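Local atomic coordinates of aldehyde dehydrogenase family protein (Pseudomonas syringae pv. tomato, PDB entry 6X9L), a protein that oxidises long-chain aliphatic aldehydes such as octanal, probably to the corresponding carboxylic acids, with NAD+ as the hydride acceptor. Residues N7-D12 / A191-Q196; A344-G349 / F371-T376. The protein carries 1 engineered substitution. All coordinates share one frame; numbering follows the deposited sequence.

Interaction 1 (N7-D12 / A191-Q196); sequences NSHRVD and ALLFAQ
The imidazole of H9 meets L193 through its CE1 corner, and the leucine comes in obliquely, neither squarely over a face nor squarely at an edge. H9 CE1 lies 3.7 Å from L193 CD1, and the distance from H9 CE1 to the branch carbon L193 CG is 4.0 Å. The other methyl, L193 CD2, is 4.1 Å from H9 CE1. That ring carbon therefore takes the closest approaches of the leucine fork, although L193 CD1 is also near the neighbouring ring atom H9 ND1, at 4.0 Å, while the two side chains run past each other in opposite directions. H9 places CG anti to the backbone N (chi1 177°), which brings the ring's CE1 corner up to L193. The second flat group, the amide of N7, stays on its own side: N7 OD1 accepts a hydrogen bond from the backbone N of H9 at 3.2 Å, making an Asx turn that folds the chain just ahead of the histidine. Helix 93-104 supplies A99, which touches both H9 and L193. Helix 188-201 carries L193 and is the connection of a beta-alpha-beta unit in the Rossmann-like coenzyme-binding domain, running from strand 178-182 to the parallel neighbour 208-210. A191, F194 and A195 look inward on that helix, with F194 edge-to-face on F208, whereas L192 and L193 receive the N-terminal loop. Further along the loop, V11 CG1 lies 4.1 Å from L192 CD1, and the two aliphatic groups cross at a slant. One turn on from L192, Q196 ties the helix to W25 by a hydrogen bond from the indole NE1 to its OE1.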
loop_
_atom_site.group_PDB
_atom_site.type_symbol
_atom_site.label_atom_id
_atom_site.label_comp_id
_atom_site.label_asym_id
_atom_site.label_seq_id
_atom_site.Cartn_x
_atom_site.Cartn_y
_atom_site.Cartn_z
ATOM N N ASN A 7 -30.601 -30.342 -0.119
ATOM C CA ASN A 7 -30.233 -28.934 -0.006
ATOM C C ASN A 7 -31.468 -28.064 -0.197
ATOM O O ASN A 7 -32.236 -28.254 -1.143
ATOM C CB ASN A 7 -29.154 -28.572 -1.034
ATOM C CG ASN A 7 -28.488 -27.222 -0.738
ATOM O OD1 ASN A 7 -29.083 -26.163 -0.958
ATOM N ND2 ASN A 7 -27.247 -27.261 -0.244
ATOM N N SER A 8 -31.663 -27.112 0.710
ATOM C CA SER A 8 -32.923 -26.393 0.828
ATOM C C SER A 8 -32.892 -24.981 0.252
ATOM O O SER A 8 -33.896 -24.270 0.349
ATOM C CB SER A 8 -33.324 -26.316 2.294
ATOM O OG SER A 8 -32.311 -25.635 3.003
ATOM N N HIS A 9 -31.788 -24.548 -0.331
ATOM C CA HIS A 9 -31.706 -23.176 -0.799
ATOM C C HIS A 9 -32.446 -22.989 -2.114
ATOM O O HIS A 9 -32.320 -23.799 -3.032
ATOM C CB HIS A 9 -30.259 -22.755 -0.990
ATOM C CG HIS A 9 -30.131 -21.378 -1.541
ATOM N ND1 HIS A 9 -30.566 -20.269 -0.849
ATOM C CD2 HIS A 9 -29.669 -20.928 -2.729
ATOM C CE1 HIS A 9 -30.343 -19.187 -1.573
ATOM N NE2 HIS A 9 -29.807 -19.561 -2.721
ATOM N N ARG A 10 -33.193 -21.892 -2.219
ATOM C CA ARG A 10 -33.855 -21.525 -3.464
ATOM C C ARG A 10 -33.487 -20.094 -3.814
ATOM O O ARG A 10 -33.687 -19.180 -3.005
ATOM C CB ARG A 10 -35.366 -21.672 -3.347
ATOM C CG ARG A 10 -35.796 -23.075 -3.073
ATOM C CD ARG A 10 -37.272 -23.091 -2.885
ATOM N NE ARG A 10 -37.793 -24.437 -2.735
ATOM C CZ ARG A 10 -39.065 -24.739 -2.944
ATOM N NH1 ARG A 10 -39.905 -23.787 -3.323
ATOM N NH2 ARG A 10 -39.494 -25.986 -2.798
ATOM N N VAL A 11 -32.945 -19.896 -5.012
ATOM C CA VAL A 11 -32.552 -18.555 -5.416
ATOM C C VAL A 11 -33.803 -17.721 -5.637
ATOM O O VAL A 11 -34.791 -18.195 -6.210
ATOM C CB VAL A 11 -31.674 -18.607 -6.677
ATOM C CG1 VAL A 11 -31.163 -17.227 -7.030
ATOM C CG2 VAL A 11 -30.511 -19.571 -6.464
ATOM N N ASP A 12 -33.777 -16.483 -5.185
ATOM C CA ASP A 12 -34.933 -15.644 -5.446
ATOM C C ASP A 12 -35.033 -15.393 -6.946
ATOM O O ASP A 12 -34.133 -14.773 -7.536
ATOM C CB ASP A 12 -34.837 -14.332 -4.675
ATOM C CG ASP A 12 -36.005 -13.441 -4.927
ATOM O OD1 ASP A 12 -36.858 -13.799 -5.760
ATOM O OD2 ASP A 12 -36.078 -12.378 -4.292
ATOM N N ALA A 191 -23.653 -14.336 -1.906
ATOM C CA ALA A 191 -23.591 -12.885 -2.028
ATOM C C ALA A 191 -24.984 -12.295 -2.275
ATOM O O ALA A 191 -25.334 -11.255 -1.708
ATOM C CB ALA A 191 -22.613 -12.502 -3.145
ATOM N N LEU A 192 -25.801 -12.960 -3.104
ATOM C CA LEU A 192 -27.167 -12.491 -3.328
ATOM C C LEU A 192 -27.953 -12.409 -2.025
ATOM O O LEU A 192 -28.663 -11.429 -1.790
ATOM C CB LEU A 192 -27.887 -13.398 -4.322
ATOM C CG LEU A 192 -27.566 -13.238 -5.807
ATOM C CD1 LEU A 192 -28.379 -14.240 -6.606
ATOM C CD2 LEU A 192 -27.832 -11.817 -6.280
ATOM N N LEU A 193 -27.847 -13.434 -1.171
ATOM C CA LEU A 193 -28.489 -13.394 0.148
ATOM C C LEU A 193 -27.901 -12.301 1.027
ATOM O O LEU A 193 -28.624 -11.637 1.779
ATOM C CB LEU A 193 -28.340 -14.740 0.856
ATOM C CG LEU A 193 -29.137 -15.903 0.297
ATOM C CD1 LEU A 193 -28.830 -17.178 1.098
ATOM C CD2 LEU A 193 -30.591 -15.551 0.362
ATOM N N PHE A 194 -26.581 -12.119 0.966
ATOM C CA PHE A 194 -25.927 -11.110 1.794
ATOM C C PHE A 194 -26.388 -9.695 1.448
ATOM O O PHE A 194 -26.606 -8.872 2.344
ATOM C CB PHE A 194 -24.414 -11.220 1.648
ATOM C CG PHE A 194 -23.670 -10.114 2.325
ATOM C CD1 PHE A 194 -23.490 -10.125 3.701
ATOM C CD2 PHE A 194 -23.172 -9.051 1.589
ATOM C CE1 PHE A 194 -22.809 -9.109 4.316
ATOM C CE2 PHE A 194 -22.492 -8.027 2.200
ATOM C CZ PHE A 194 -22.304 -8.050 3.559
ATOM N N ALA A 195 -26.515 -9.382 0.155
ATOM C CA ALA A 195 -27.015 -8.069 -0.244
ATOM C C ALA A 195 -28.415 -7.836 0.310
ATOM O O ALA A 195 -28.702 -6.779 0.889
ATOM C CB ALA A 195 -27.013 -7.933 -1.767
ATOM N N GLN A 196 -29.302 -8.828 0.148
ATOM C CA GLN A 196 -30.634 -8.748 0.738
ATOM C C GLN A 196 -30.549 -8.479 2.231
ATOM O O GLN A 196 -31.371 -7.742 2.787
ATOM C CB GLN A 196 -31.390 -10.049 0.489
ATOM C CG GLN A 196 -32.850 -9.973 0.863
ATOM C CD GLN A 196 -33.545 -8.852 0.136
ATOM O OE1 GLN A 196 -33.558 -8.818 -1.102
ATOM N NE2 GLN A 196 -34.111 -7.907 0.897
#

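Interaction 2 (A344-G349 / F371-T376)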
loop_
_atom_site.group_PDB
_atom_site.type_symbol
_atom_site.label_atom_id
_atom_site.label_comp_id
_atom_site.label_asym_id
_atom_site.label_seq_id
_atom_site.Cartn_x
_atom_site.Cartn_y
_atom_site.Cartn_z
ATOM N N ALA A 344 -4.282 -31.854 -12.467
ATOM C CA ALA A 344 -3.031 -31.686 -13.198
ATOM C C ALA A 344 -1.845 -31.613 -12.246
ATOM O O ALA A 344 -0.764 -32.136 -12.545
ATOM C CB ALA A 344 -3.096 -30.435 -14.071
ATOM N N MET A 345 -2.030 -30.963 -11.096
ATOM C CA MET A 345 -0.954 -30.856 -10.119
ATOM C C MET A 345 -0.601 -32.217 -9.533
ATOM O O MET A 345 0.578 -32.501 -9.288
ATOM C CB MET A 345 -1.344 -29.877 -9.010
ATOM C CG MET A 345 -1.336 -28.411 -9.443
ATOM S SD MET A 345 0.059 -28.036 -10.525
ATOM C CE MET A 345 1.447 -27.924 -9.406
ATOM N N ILE A 346 -1.609 -33.058 -9.276
ATOM C CA ILE A 346 -1.344 -34.405 -8.781
ATOM C C ILE A 346 -0.530 -35.186 -9.802
ATOM O O ILE A 346 0.501 -35.789 -9.477
ATOM C CB ILE A 346 -2.658 -35.130 -8.449
ATOM C CG1 ILE A 346 -3.434 -34.391 -7.370
ATOM C CG2 ILE A 346 -2.383 -36.509 -7.969
ATOM C CD1 ILE A 346 -4.821 -34.983 -7.164
ATOM N N ASN A 347 -0.981 -35.185 -11.059
ATOM C CA ASN A 347 -0.240 -35.885 -12.096
ATOM C C ASN A 347 1.173 -35.321 -12.259
ATOM O O ASN A 347 2.114 -36.074 -12.540
ATOM C CB ASN A 347 -1.023 -35.830 -13.408
ATOM C CG ASN A 347 -2.290 -36.686 -13.373
ATOM O OD1 ASN A 347 -2.262 -37.858 -12.979
ATOM N ND2 ASN A 347 -3.402 -36.101 -13.788
ATOM N N ALA A 348 1.354 -34.012 -12.082
ATOM C CA ALA A 348 2.694 -33.445 -12.174
ATOM C C ALA A 348 3.593 -34.000 -11.080
ATOM O O ALA A 348 4.767 -34.309 -11.328
ATOM C CB ALA A 348 2.633 -31.917 -12.094
ATOM N N GLY A 349 3.057 -34.142 -9.865
ATOM C CA GLY A 349 3.852 -34.673 -8.771
ATOM C C GLY A 349 4.272 -36.113 -8.996
ATOM O O GLY A 349 5.427 -36.478 -8.761
ATOM N N PHE A 371 -17.285 -33.144 -8.546
ATOM C CA PHE A 371 -15.844 -32.895 -8.637
ATOM C C PHE A 371 -15.083 -33.407 -7.435
ATOM O O PHE A 371 -14.190 -32.743 -6.911
ATOM C CB PHE A 371 -15.607 -31.404 -8.857
ATOM C CG PHE A 371 -16.276 -30.904 -10.101
ATOM C CD1 PHE A 371 -16.034 -31.534 -11.327
ATOM C CD2 PHE A 371 -17.210 -29.887 -10.043
ATOM C CE1 PHE A 371 -16.674 -31.126 -12.473
ATOM C CE2 PHE A 371 -17.858 -29.478 -11.188
ATOM C CZ PHE A 371 -17.589 -30.104 -12.406
ATOM N N TYR A 372 -15.417 -34.620 -7.018
ATOM C CA TYR A 372 -14.845 -35.199 -5.815
ATOM C C TYR A 372 -13.397 -35.604 -6.069
ATOM O O TYR A 372 -13.120 -36.379 -6.989
ATOM C CB TYR A 372 -15.691 -36.395 -5.396
ATOM C CG TYR A 372 -17.080 -36.019 -4.925
ATOM C CD1 TYR A 372 -17.311 -35.637 -3.605
ATOM C CD2 TYR A 372 -18.162 -36.038 -5.797
ATOM C CE1 TYR A 372 -18.574 -35.292 -3.168
ATOM C CE2 TYR A 372 -19.421 -35.702 -5.371
ATOM C CZ TYR A 372 -19.618 -35.326 -4.056
ATOM O OH TYR A 372 -20.869 -34.983 -3.636
ATOM N N THR A 373 -12.479 -35.098 -5.253
ATOM C CA THR A 373 -11.049 -35.300 -5.455
ATOM C C THR A 373 -10.463 -36.067 -4.272
ATOM O O THR A 373 -10.847 -35.847 -3.124
ATOM C CB THR A 373 -10.340 -33.941 -5.640
ATOM O OG1 THR A 373 -10.710 -33.372 -6.905
ATOM C CG2 THR A 373 -8.839 -34.092 -5.602
ATOM N N ARG A 374 -9.553 -36.971 -4.535
ATOM C CA ARG A 374 -9.030 -37.802 -3.450
ATOM C C ARG A 374 -8.043 -37.008 -2.599
ATOM O O ARG A 374 -7.189 -36.313 -3.148
ATOM C CB ARG A 374 -8.351 -39.037 -4.013
ATOM C CG ARG A 374 -9.239 -39.831 -4.953
ATOM C CD ARG A 374 -8.431 -40.779 -5.835
ATOM N NE ARG A 374 -7.683 -41.778 -5.086
ATOM C CZ ARG A 374 -6.692 -42.492 -5.611
ATOM N NH1 ARG A 374 -6.342 -42.275 -6.868
ATOM N NH2 ARG A 374 -6.043 -43.408 -4.892
ATOM N N PRO A 375 -8.133 -37.078 -1.268
ATOM C CA PRO A 375 -7.111 -36.452 -0.411
ATOM C C PRO A 375 -5.751 -37.086 -0.648
ATOM O O PRO A 375 -5.579 -38.292 -0.475
ATOM C CB PRO A 375 -7.624 -36.734 1.005
ATOM C CG PRO A 375 -9.099 -36.909 0.838
ATOM C CD PRO A 375 -9.252 -37.613 -0.474
ATOM N N THR A 376 -4.773 -36.264 -1.037
ATOM C CA THR A 376 -3.514 -36.781 -1.556
ATOM C C THR A 376 -2.331 -36.292 -0.730
ATOM O O THR A 376 -2.260 -35.112 -0.353
ATOM C CB THR A 376 -3.327 -36.396 -3.030
ATOM O OG1 THR A 376 -4.440 -36.886 -3.775
ATOM C CG2 THR A 376 -2.072 -37.045 -3.591
#
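On the 344-349 turn of helix 336-351, I346 is the residue that reaches the 371-376 loop, by its terminal methyl. M345, just before it, points to another part of the surroundings, packing on R386 and E390. The isoleucine follows with CG1 beside the backbone N (chi1 -61°) and a nearly extended end (chi2 172°), which carries I346 CD1 out to lie 3.9 Å from T376 OG1. A looser approach is that of I346 CD1 to T373 CG2, at 4.4 Å.

T373 also touches F339, V342 and Q343, so the helix face that receives the loop extends a full turn and more back from I346. This helix flanks the sheet of the catalytic domain, and T376 opens strand 376-379 of that sheet, beside antiparallel strand 355-358.

The hydroxyl of T376 has polar partners of its own. T376 OG1 donates to R374 O at 2.9 Å, from above the carbonyl plane (49° out of it) and roughly at right angles to the approach of I346 CD1, and G360 N is hydrogen-bonded to it too. With no hydrogen bond crossing between the segments, the buried OG1 is satisfied by R374 O within the loop and by G360 N, and the methyl of I346 adds only van der Waals contact.

How the interactions relate
Both contacts lay a non-helical stretch against a helix through van der Waals contacts of side-chain ends, with no hydrogen bond across, but they share no secondary-structure element and sit in different domains. Interaction 1 attaches the N-terminal arm to the coenzyme-binding half and is only partly buried; its partners mix an imidazole corner with leucine and valine methyls. Interaction 2 is fully buried in the catalytic half, bringing a helix over the start of a sheet strand, with one isoleucine methyl meeting two threonines. Polar atoms are handled locally in each case, by an Asx turn in the first and by a bonded hydroxyl in the second. Their centres are about 31 Å apart, and they do not touch.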